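Local coordinates for protein beta-galactosidase (Bacillus circulans subsp. alkalophilus, PDB 3TTY) that hydrolyses terminal non-reducing beta-D-galactose residues from beta-galactosides, using a TIM-barrel glycoside hydrolase domain that binds galactose and carries a zinc site, at residues E470-F475 / R507-I512; S445-L450 / M463-F468; V55-T60 / R122-I127. All blocks are in the same frame, centred on the assembly; numbering follows the deposited sequence.

Overall arrangement
The three contacts divide between two parts of the chain. Contacts 1 and 2 lie in the trimerisation domain and adjoin each other, their centres about 12 Å apart; helix 468-477 joins them, because F468 at its start serves contact 2 while V472 and E473, a turn later, serve contact 1. NH2 of R471 probably hydrogen-bonds back to V446 O. Contact 3 belongs to the helical layer of the TIM-barrel domain, about 54 Å from contact 1, centre to centre. All three are partly buried and lack a direct cross-segment hydrogen bond. Contacts 1 and 3 each combine apolar touches with a bridging water, whereas contact 2 sets a valine against a phenylalanine and the aliphatic chain of a lysine.

Contact 1: residues E470-F475 / R507-I512; sequences ERVERF and RNVMGI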
loop_
_atom_site.group_PDB
_atom_site.type_symbol
_atom_site.label_atom_id
_atom_site.label_comp_id
_atom_site.label_asym_id
_atom_site.label_seq_id
_atom_site.Cartn_x
_atom_site.Cartn_y
_atom_site.Cartn_z
ATOM N N GLU A 470 0.280 8.146 42.916
ATOM C CA GLU A 470 0.206 7.969 44.357
ATOM C C GLU A 470 0.542 6.528 44.698
ATOM O O GLU A 470 1.301 6.241 45.641
ATOM C CB GLU A 470 -1.200 8.306 44.850
ATOM C CG GLU A 470 -1.304 8.619 46.333
ATOM C CD GLU A 470 -2.682 9.172 46.712
ATOM O OE1 GLU A 470 -3.369 9.724 45.816
ATOM O OE2 GLU A 470 -3.081 9.047 47.896
ATOM N N ARG A 471 -0.022 5.624 43.904
ATOM C CA ARG A 471 0.183 4.202 44.107
ATOM C C ARG A 471 1.663 3.835 43.972
ATOM O O ARG A 471 2.184 3.104 44.802
ATOM C CB ARG A 471 -0.706 3.395 43.157
ATOM C CG ARG A 471 -1.014 1.963 43.609
ATOM C CD ARG A 471 -2.338 1.443 43.004
ATOM N NE ARG A 471 -2.408 1.715 41.572
ATOM C CZ ARG A 471 -3.357 2.445 40.985
ATOM N NH1 ARG A 471 -4.352 2.959 41.703
ATOM N NH2 ARG A 471 -3.313 2.653 39.671
ATOM N N VAL A 472 2.362 4.352 42.964
ATOM C CA VAL A 472 3.768 3.990 42.850
ATOM C C VAL A 472 4.665 4.728 43.833
ATOM O O VAL A 472 5.647 4.161 44.296
ATOM C CB VAL A 472 4.339 4.052 41.418
ATOM C CG1 VAL A 472 3.258 4.380 40.416
ATOM C CG2 VAL A 472 5.528 5.013 41.344
ATOM N N GLU A 473 4.326 5.966 44.181
ATOM C CA GLU A 473 5.035 6.635 45.263
ATOM C C GLU A 473 4.941 5.807 46.542
ATOM O O GLU A 473 5.939 5.573 47.223
ATOM C CB GLU A 473 4.486 8.038 45.494
ATOM C CG GLU A 473 5.022 9.079 44.526
ATOM C CD GLU A 473 4.133 10.311 44.446
ATOM O OE1 GLU A 473 3.079 10.337 45.122
ATOM O OE2 GLU A 473 4.486 11.256 43.704
ATOM N N ARG A 474 3.745 5.334 46.862
ATOM C CA ARG A 474 3.588 4.502 48.052
ATOM C C ARG A 474 4.364 3.173 47.961
ATOM O O ARG A 474 5.014 2.760 48.923
ATOM C CB ARG A 474 2.115 4.253 48.346
ATOM C CG ARG A 474 1.858 3.667 49.709
ATOM C CD ARG A 474 0.422 3.911 50.119
ATOM N NE ARG A 474 0.087 5.330 50.026
ATOM C CZ ARG A 474 -0.704 5.855 49.093
ATOM N NH1 ARG A 474 -1.258 5.070 48.169
ATOM N NH2 ARG A 474 -0.948 7.166 49.095
ATOM N N PHE A 475 4.300 2.521 46.801
ATOM C CA PHE A 475 5.070 1.296 46.543
ATOM C C PHE A 475 6.571 1.524 46.726
ATOM O O PHE A 475 7.245 0.773 47.437
ATOM C CB PHE A 475 4.784 0.767 45.133
ATOM C CG PHE A 475 5.773 -0.267 44.651
ATOM C CD1 PHE A 475 5.719 -1.574 45.120
ATOM C CD2 PHE A 475 6.740 0.063 43.706
ATOM C CE1 PHE A 475 6.631 -2.529 44.671
ATOM C CE2 PHE A 475 7.648 -0.887 43.252
ATOM C CZ PHE A 475 7.590 -2.183 43.740
ATOM N N ARG A 507 7.304 13.120 38.334
ATOM C CA ARG A 507 8.543 13.899 38.423
ATOM C C ARG A 507 9.225 13.762 39.789
ATOM O O ARG A 507 10.436 13.599 39.871
ATOM C CB ARG A 507 8.302 15.371 38.082
ATOM C CG ARG A 507 9.547 16.255 38.170
ATOM C CD ARG A 507 9.255 17.659 37.625
ATOM N NE ARG A 507 10.408 18.562 37.673
ATOM C CZ ARG A 507 10.392 19.806 37.192
ATOM N NH1 ARG A 507 9.292 20.285 36.618
ATOM N NH2 ARG A 507 11.472 20.576 37.273
ATOM N N ASN A 508 8.442 13.788 40.857
ATOM C CA ASN A 508 9.012 13.673 42.185
ATOM C C ASN A 508 9.617 12.308 42.444
ATOM O O ASN A 508 10.724 12.203 42.971
ATOM C CB ASN A 508 7.967 13.977 43.258
ATOM C CG ASN A 508 7.577 15.431 43.285
ATOM O OD1 ASN A 508 8.411 16.322 43.053
ATOM N ND2 ASN A 508 6.297 15.693 43.567
ATOM N N VAL A 509 8.886 11.260 42.091
ATOM C CA VAL A 509 9.347 9.927 42.413
ATOM C C VAL A 509 10.545 9.545 41.542
ATOM O O VAL A 509 11.431 8.821 41.991
ATOM C CB VAL A 509 8.230 8.872 42.321
ATOM C CG1 VAL A 509 7.792 8.659 40.871
ATOM C CG2 VAL A 509 8.711 7.578 42.938
ATOM N N MET A 510 10.589 10.059 40.314
ATOM C CA MET A 510 11.687 9.740 39.407
ATOM C C MET A 510 12.914 10.620 39.659
ATOM O O MET A 510 14.030 10.216 39.364
ATOM C CB MET A 510 11.241 9.836 37.947
ATOM C CG MET A 510 10.117 8.869 37.564
ATOM S SD MET A 510 10.336 7.172 38.152
ATOM C CE MET A 510 11.902 6.756 37.383
ATOM N N GLY A 511 12.700 11.819 40.196
ATOM C CA GLY A 511 13.785 12.712 40.584
ATOM C C GLY A 511 14.525 13.320 39.412
ATOM O O GLY A 511 15.689 13.724 39.534
ATOM N N ILE A 512 13.861 13.377 38.262
ATOM C CA ILE A 512 14.458 13.996 37.080
ATOM C C ILE A 512 13.418 14.821 36.362
ATOM O O ILE A 512 12.218 14.562 36.479
ATOM C CB ILE A 512 15.002 12.956 36.076
ATOM C CG1 ILE A 512 13.864 12.078 35.525
ATOM C CG2 ILE A 512 16.086 12.100 36.701
ATOM C CD1 ILE A 512 13.315 12.538 34.191
HETATM O O HOH W 1 6.001 11.551 41.716
#
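V472 and E473 of helix 468-477 meet V509 and N508 of the short helix 507-510. Ahead of them, E470 stays within its own helix: its OE2 takes NH2 of R474 into a salt bridge through the anti lone pair, with the oxygen near the guanidinium plane. R471 turns its NH2 to V446 O. V472 then directs CG2 at V509 CG1, 4.3 Å away, and also touches F482 of strand 481-485. E473 follows with the closest touch, its CG lying 3.9 Å from V509 CB. Because CG sits beside the backbone N (chi1 -81°) and the chain beyond it is extended, the carboxylate is brought toward helix 507-510. There OE2 accepts a short bond of 2.5 Å from a water, which in turn accepts from V509 N at 2.9 Å. F577 of strand 570-577 touches both E473 and V509. Helix 468-477 is the connection of a beta-alpha-beta crossover between the adjacent parallel strands 455-458 and 481-485, so the contact ties this crossover to the segment leading into strand 512-519. With V509 N in the first turn of its helix, the water probably lets a negative carboxylate satisfy an amide at the helix's positive end.

Contact 2: residues S445-L450 / M463-F468; sequences SVEEDL and MVKPGF
V446 packs against the F468 ring where the loop after strand 441-444 meets the start of helix 468-477, the helix of a beta-alpha-beta crossover in the mixed sheet. The two side chains run at about a right angle. V446 CB lies 3.8 Å from F468 CD1, and CG1 is close to CE1. The backbone joins in: V446 O comes to the ring edge, in its plane, at 3.5 Å from F468 CD1. With CG anti to the backbone N (chi1 177°), the F468 ring is carried from the helix start to the valine, and M402 and M461 also touch it. Replacing F468 by an alanine would probably open a gap beside V446 and leave the V446 side chain less firmly placed against the helix start.

Farther out, K465 brings its CD within 4.2 Å of V446 CG2. Its NZ remains 4.4 Å from E447 OE1, too far for a salt bridge, and instead pairs with E406 and D404. Two backbone features position these groups. On the helix side, F468 N bonds to K465 O, and G467, with positive phi (82°), holds the N-cap position. On the other side a type I turn from S445 to E448 presents V446. The turn is reinforced by an ST turn, in which S445 OG accepts from E447 N at 2.9 Å.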
loop_
_atom_site.group_PDB
_atom_site.type_symbol
_atom_site.label_atom_id
_atom_site.label_comp_id
_atom_site.label_asym_id
_atom_site.label_seq_id
_atom_site.Cartn_x
_atom_site.Cartn_y
_atom_site.Cartn_z
ATOM N N SER A 445 -1.840 -5.052 35.345
ATOM C CA SER A 445 -2.473 -3.781 35.019
ATOM C C SER A 445 -1.816 -2.643 35.819
ATOM O O SER A 445 -1.114 -2.878 36.818
ATOM C CB SER A 445 -3.969 -3.828 35.312
ATOM O OG SER A 445 -4.235 -3.472 36.661
ATOM N N VAL A 446 -2.034 -1.414 35.369
ATOM C CA VAL A 446 -1.558 -0.262 36.097
ATOM C C VAL A 446 -2.264 -0.137 37.445
ATOM O O VAL A 446 -1.840 0.660 38.281
ATOM C CB VAL A 446 -1.749 1.049 35.294
ATOM C CG1 VAL A 446 -0.872 1.051 34.067
ATOM C CG2 VAL A 446 -3.224 1.259 34.928
ATOM N N GLU A 447 -3.327 -0.921 37.650
ATOM C CA GLU A 447 -4.143 -0.859 38.866
ATOM C C GLU A 447 -3.878 -1.977 39.867
ATOM O O GLU A 447 -4.483 -2.007 40.935
ATOM C CB GLU A 447 -5.625 -0.903 38.516
ATOM C CG GLU A 447 -6.112 0.326 37.815
ATOM C CD GLU A 447 -7.378 0.082 37.027
ATOM O OE1 GLU A 447 -7.495 0.652 35.906
ATOM O OE2 GLU A 447 -8.249 -0.676 37.530
ATOM N N GLU A 448 -3.010 -2.913 39.514
ATOM C CA GLU A 448 -2.753 -4.069 40.365
ATOM C C GLU A 448 -2.185 -3.653 41.732
ATOM O O GLU A 448 -1.435 -2.686 41.836
ATOM C CB GLU A 448 -1.782 -5.028 39.663
ATOM C CG GLU A 448 -1.566 -6.338 40.399
ATOM C CD GLU A 448 -2.860 -7.094 40.606
ATOM O OE1 GLU A 448 -3.515 -7.432 39.601
ATOM O OE2 GLU A 448 -3.235 -7.335 41.776
ATOM N N ASP A 449 -2.558 -4.388 42.774
ATOM C CA ASP A 449 -1.967 -4.220 44.094
ATOM C C ASP A 449 -0.457 -4.462 43.991
ATOM O O ASP A 449 -0.021 -5.552 43.649
ATOM C CB ASP A 449 -2.612 -5.203 45.078
ATOM C CG ASP A 449 -1.794 -5.386 46.351
ATOM O OD1 ASP A 449 -1.122 -4.425 46.790
ATOM O OD2 ASP A 449 -1.823 -6.508 46.909
ATOM N N LEU A 450 0.335 -3.435 44.268
ATOM C CA LEU A 450 1.769 -3.491 44.017
ATOM C C LEU A 450 2.532 -4.106 45.187
ATOM O O LEU A 450 3.733 -4.355 45.091
ATOM C CB LEU A 450 2.293 -2.082 43.738
ATOM C CG LEU A 450 2.520 -1.627 42.294
ATOM C CD1 LEU A 450 1.678 -2.419 41.308
ATOM C CD2 LEU A 450 2.295 -0.114 42.131
ATOM N N MET A 463 0.552 7.509 29.365
ATOM C CA MET A 463 -0.636 7.941 30.095
ATOM C C MET A 463 -0.587 7.557 31.579
ATOM O O MET A 463 -0.422 6.384 31.932
ATOM C CB MET A 463 -1.917 7.392 29.460
ATOM C CG MET A 463 -3.181 7.606 30.334
ATOM S SD MET A 463 -4.641 6.838 29.588
ATOM C CE MET A 463 -4.622 7.686 28.016
ATOM N N VAL A 464 -0.741 8.560 32.437
ATOM C CA VAL A 464 -0.832 8.349 33.872
ATOM C C VAL A 464 -2.254 8.632 34.354
ATOM O O VAL A 464 -2.735 9.757 34.249
ATOM C CB VAL A 464 0.175 9.224 34.618
ATOM C CG1 VAL A 464 -0.088 9.181 36.115
ATOM C CG2 VAL A 464 1.589 8.751 34.304
ATOM N N LYS A 465 -2.923 7.595 34.861
ATOM C CA LYS A 465 -4.322 7.675 35.270
ATOM C C LYS A 465 -4.424 8.085 36.738
ATOM O O LYS A 465 -3.452 7.963 37.478
ATOM C CB LYS A 465 -5.015 6.325 35.060
ATOM C CG LYS A 465 -5.007 5.809 33.623
ATOM C CD LYS A 465 -5.676 4.445 33.565
ATOM C CE LYS A 465 -5.580 3.809 32.184
ATOM N NZ LYS A 465 -6.389 2.553 32.135
ATOM N N PRO A 466 -5.606 8.562 37.164
ATOM C CA PRO A 466 -5.789 9.004 38.552
ATOM C C PRO A 466 -5.412 7.892 39.524
ATOM O O PRO A 466 -5.727 6.716 39.271
ATOM C CB PRO A 466 -7.291 9.292 38.642
ATOM C CG PRO A 466 -7.711 9.575 37.234
ATOM C CD PRO A 466 -6.841 8.697 36.372
ATOM N N GLY A 467 -4.737 8.263 40.609
ATOM C CA GLY A 467 -4.325 7.310 41.624
ATOM C C GLY A 467 -3.045 6.545 41.312
ATOM O O GLY A 467 -2.447 5.943 42.204
ATOM N N PHE A 468 -2.616 6.554 40.055
ATOM C CA PHE A 468 -1.436 5.786 39.680
ATOM C C PHE A 468 -0.155 6.321 40.331
ATOM O O PHE A 468 0.557 5.575 41.011
ATOM C CB PHE A 468 -1.308 5.685 38.155
ATOM C CG PHE A 468 -0.072 4.952 37.678
ATOM C CD1 PHE A 468 -0.074 3.581 37.526
ATOM C CD2 PHE A 468 1.072 5.649 37.334
ATOM C CE1 PHE A 468 1.055 2.906 37.059
ATOM C CE2 PHE A 468 2.199 4.985 36.874
ATOM C CZ PHE A 468 2.190 3.606 36.735
#

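Contact 3: residues V55-T60 / R122-I127; sequences VSYDFT and RKYAKI
The hydroxyl end of Y57 meets I127 and Y124 on helix 119-135, and the van der Waals touches gather there. CG2 of I127 lies 3.3 Å from Y57 OH and 3.9 Å from Y57 CZ, approaching the ring obliquely, the two side chains crossing at about a right angle. The methyl reaches the tyrosine because it stands anti to the backbone N of I127, with CG1 turned beside that nitrogen instead (chi1 -66°). Y124 presents its edge: CD1 is 4.0 Å from Y57 OH, which sits near the plane of the Y124 ring. K123 CD lies over one face of that ring, toward its rim.

The polar link between the segments is a single water. Y57 OH donates to it at 2.6 Å, and the water lies at the edge of the Y57 ring, in its plane; it donates in turn to Y124 O at 2.7 Å. The phenol is thereby bridged to a backbone carbonyl of the helix without touching it directly.

In the TIM barrel, residues 55-60 lead into helix 60-71, which precedes strand 75-79, and helix 119-135 precedes strand 142-146. The contact therefore joins successive parts of the helical layer outside the barrel. K131, a turn beyond I127 on the same helix, makes a cation-pi interaction with Y57, and F59 packs on L132 nearby.

Further bonds lie at the entry to helix 60-71, where D58 OD1 is gripped twice by T60. The hydroxyl OG1 donates along the syn lone pair at 2.9 Å, while the capping bond from T60 N, at 3.3 Å, arrives from well above the carboxylate plane, 60° out of it.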
loop_
_atom_site.group_PDB
_atom_site.type_symbol
_atom_site.label_atom_id
_atom_site.label_comp_id
_atom_site.label_asym_id
_atom_site.label_seq_id
_atom_site.Cartn_x
_atom_site.Cartn_y
_atom_site.Cartn_z
ATOM N N VAL A 55 -38.918 -16.684 14.587
ATOM C CA VAL A 55 -39.850 -17.397 15.438
ATOM C C VAL A 55 -39.507 -18.887 15.646
ATOM O O VAL A 55 -40.045 -19.532 16.540
ATOM C CB VAL A 55 -41.270 -17.223 14.828
ATOM C CG1 VAL A 55 -41.959 -18.557 14.596
ATOM C CG2 VAL A 55 -42.091 -16.266 15.665
ATOM N N SER A 56 -38.602 -19.428 14.837
ATOM C CA SER A 56 -38.377 -20.875 14.812
ATOM C C SER A 56 -37.012 -21.280 15.349
ATOM O O SER A 56 -35.997 -20.732 14.932
ATOM C CB SER A 56 -38.546 -21.415 13.392
ATOM O OG SER A 56 -39.815 -21.076 12.865
ATOM N N TYR A 57 -37.006 -22.253 16.262
ATOM C CA TYR A 57 -35.786 -22.763 16.888
ATOM C C TYR A 57 -35.731 -24.299 16.837
ATOM O O TYR A 57 -36.667 -24.985 17.251
ATOM C CB TYR A 57 -35.671 -22.287 18.350
ATOM C CG TYR A 57 -35.563 -20.776 18.515
ATOM C CD1 TYR A 57 -34.326 -20.147 18.575
ATOM C CD2 TYR A 57 -36.696 -19.985 18.603
ATOM C CE1 TYR A 57 -34.225 -18.774 18.716
ATOM C CE2 TYR A 57 -36.604 -18.602 18.747
ATOM C CZ TYR A 57 -35.371 -18.011 18.804
ATOM O OH TYR A 57 -35.283 -16.652 18.950
ATOM N N ASP A 58 -34.623 -24.833 16.336
ATOM C CA ASP A 58 -34.440 -26.272 16.273
ATOM C C ASP A 58 -33.170 -26.695 16.999
ATOM O O ASP A 58 -32.068 -26.337 16.597
ATOM C CB ASP A 58 -34.413 -26.766 14.826
ATOM C CG ASP A 58 -34.163 -28.265 14.737
ATOM O OD1 ASP A 58 -34.716 -29.017 15.570
ATOM O OD2 ASP A 58 -33.399 -28.692 13.853
ATOM N N PHE A 59 -33.336 -27.453 18.078
ATOM C CA PHE A 59 -32.213 -27.893 18.890
ATOM C C PHE A 59 -32.028 -29.410 18.826
ATOM O O PHE A 59 -31.108 -29.952 19.446
ATOM C CB PHE A 59 -32.410 -27.479 20.353
ATOM C CG PHE A 59 -32.385 -25.989 20.591
ATOM C CD1 PHE A 59 -31.178 -25.309 20.715
ATOM C CD2 PHE A 59 -33.566 -25.278 20.749
ATOM C CE1 PHE A 59 -31.151 -23.942 20.967
ATOM C CE2 PHE A 59 -33.549 -23.913 21.005
ATOM C CZ PHE A 59 -32.336 -23.244 21.116
ATOM N N THR A 60 -32.900 -30.099 18.086
ATOM C CA THR A 60 -32.857 -31.565 18.061
ATOM C C THR A 60 -31.506 -32.099 17.589
ATOM O O THR A 60 -31.002 -33.077 18.136
ATOM C CB THR A 60 -34.022 -32.181 17.249
ATOM O OG1 THR A 60 -33.896 -31.829 15.864
ATOM C CG2 THR A 60 -35.361 -31.682 17.790
ATOM N N ARG A 122 -29.030 -7.661 19.695
ATOM C CA ARG A 122 -29.155 -7.821 21.135
ATOM C C ARG A 122 -30.418 -8.596 21.495
ATOM O O ARG A 122 -30.385 -9.446 22.378
ATOM C CB ARG A 122 -29.102 -6.478 21.855
ATOM C CG ARG A 122 -27.712 -5.866 21.850
ATOM C CD ARG A 122 -27.526 -4.941 23.031
ATOM N NE ARG A 122 -26.312 -4.138 22.926
ATOM C CZ ARG A 122 -25.839 -3.375 23.908
ATOM N NH1 ARG A 122 -26.489 -3.329 25.069
ATOM N NH2 ARG A 122 -24.718 -2.668 23.735
ATOM N N LYS A 123 -31.515 -8.322 20.793
ATOM C CA LYS A 123 -32.764 -9.069 20.991
ATOM C C LYS A 123 -32.594 -10.575 20.764
ATOM O O LYS A 123 -32.910 -11.379 21.635
ATOM C CB LYS A 123 -33.890 -8.517 20.099
ATOM C CG LYS A 123 -35.201 -9.279 20.186
ATOM C CD LYS A 123 -36.273 -8.624 19.328
ATOM C CE LYS A 123 -37.526 -9.492 19.232
ATOM N NZ LYS A 123 -38.580 -8.877 18.341
ATOM N N TYR A 124 -32.084 -10.971 19.607
ATOM C CA TYR A 124 -32.023 -12.407 19.316
ATOM C C TYR A 124 -30.842 -13.130 19.964
ATOM O O TYR A 124 -30.931 -14.319 20.265
ATOM C CB TYR A 124 -32.094 -12.662 17.813
ATOM C CG TYR A 124 -33.428 -12.266 17.247
ATOM C CD1 TYR A 124 -34.577 -12.974 17.587
ATOM C CD2 TYR A 124 -33.551 -11.169 16.395
ATOM C CE1 TYR A 124 -35.814 -12.617 17.081
ATOM C CE2 TYR A 124 -34.796 -10.801 15.878
ATOM C CZ TYR A 124 -35.925 -11.528 16.230
ATOM O OH TYR A 124 -37.168 -11.177 15.737
ATOM N N ALA A 125 -29.745 -12.415 20.190
ATOM C CA ALA A 125 -28.598 -13.023 20.831
ATOM C C ALA A 125 -28.941 -13.368 22.282
ATOM O O ALA A 125 -28.604 -14.449 22.754
ATOM C CB ALA A 125 -27.366 -12.109 20.755
ATOM N N LYS A 126 -29.624 -12.457 22.975
ATOM C CA LYS A 126 -30.114 -12.734 24.327
ATOM C C LYS A 126 -31.088 -13.922 24.363
ATOM O O LYS A 126 -30.950 -14.833 25.172
ATOM C CB LYS A 126 -30.791 -11.503 24.921
ATOM C CG LYS A 126 -31.464 -11.776 26.263
ATOM C CD LYS A 126 -31.772 -10.490 27.039
ATOM C CE LYS A 126 -32.366 -10.814 28.415
ATOM N NZ LYS A 126 -32.594 -9.589 29.232
ATOM N N ILE A 127 -32.080 -13.906 23.485
ATOM C CA ILE A 127 -33.001 -15.028 23.406
ATOM C C ILE A 127 -32.278 -16.359 23.158
ATOM O O ILE A 127 -32.538 -17.346 23.853
ATOM C CB ILE A 127 -34.092 -14.787 22.346
ATOM C CG1 ILE A 127 -34.976 -13.616 22.791
ATOM C CG2 ILE A 127 -34.933 -16.051 22.142
ATOM C CD1 ILE A 127 -36.101 -13.268 21.824
HETATM O O HOH W 2 -32.856 -15.809 19.009
#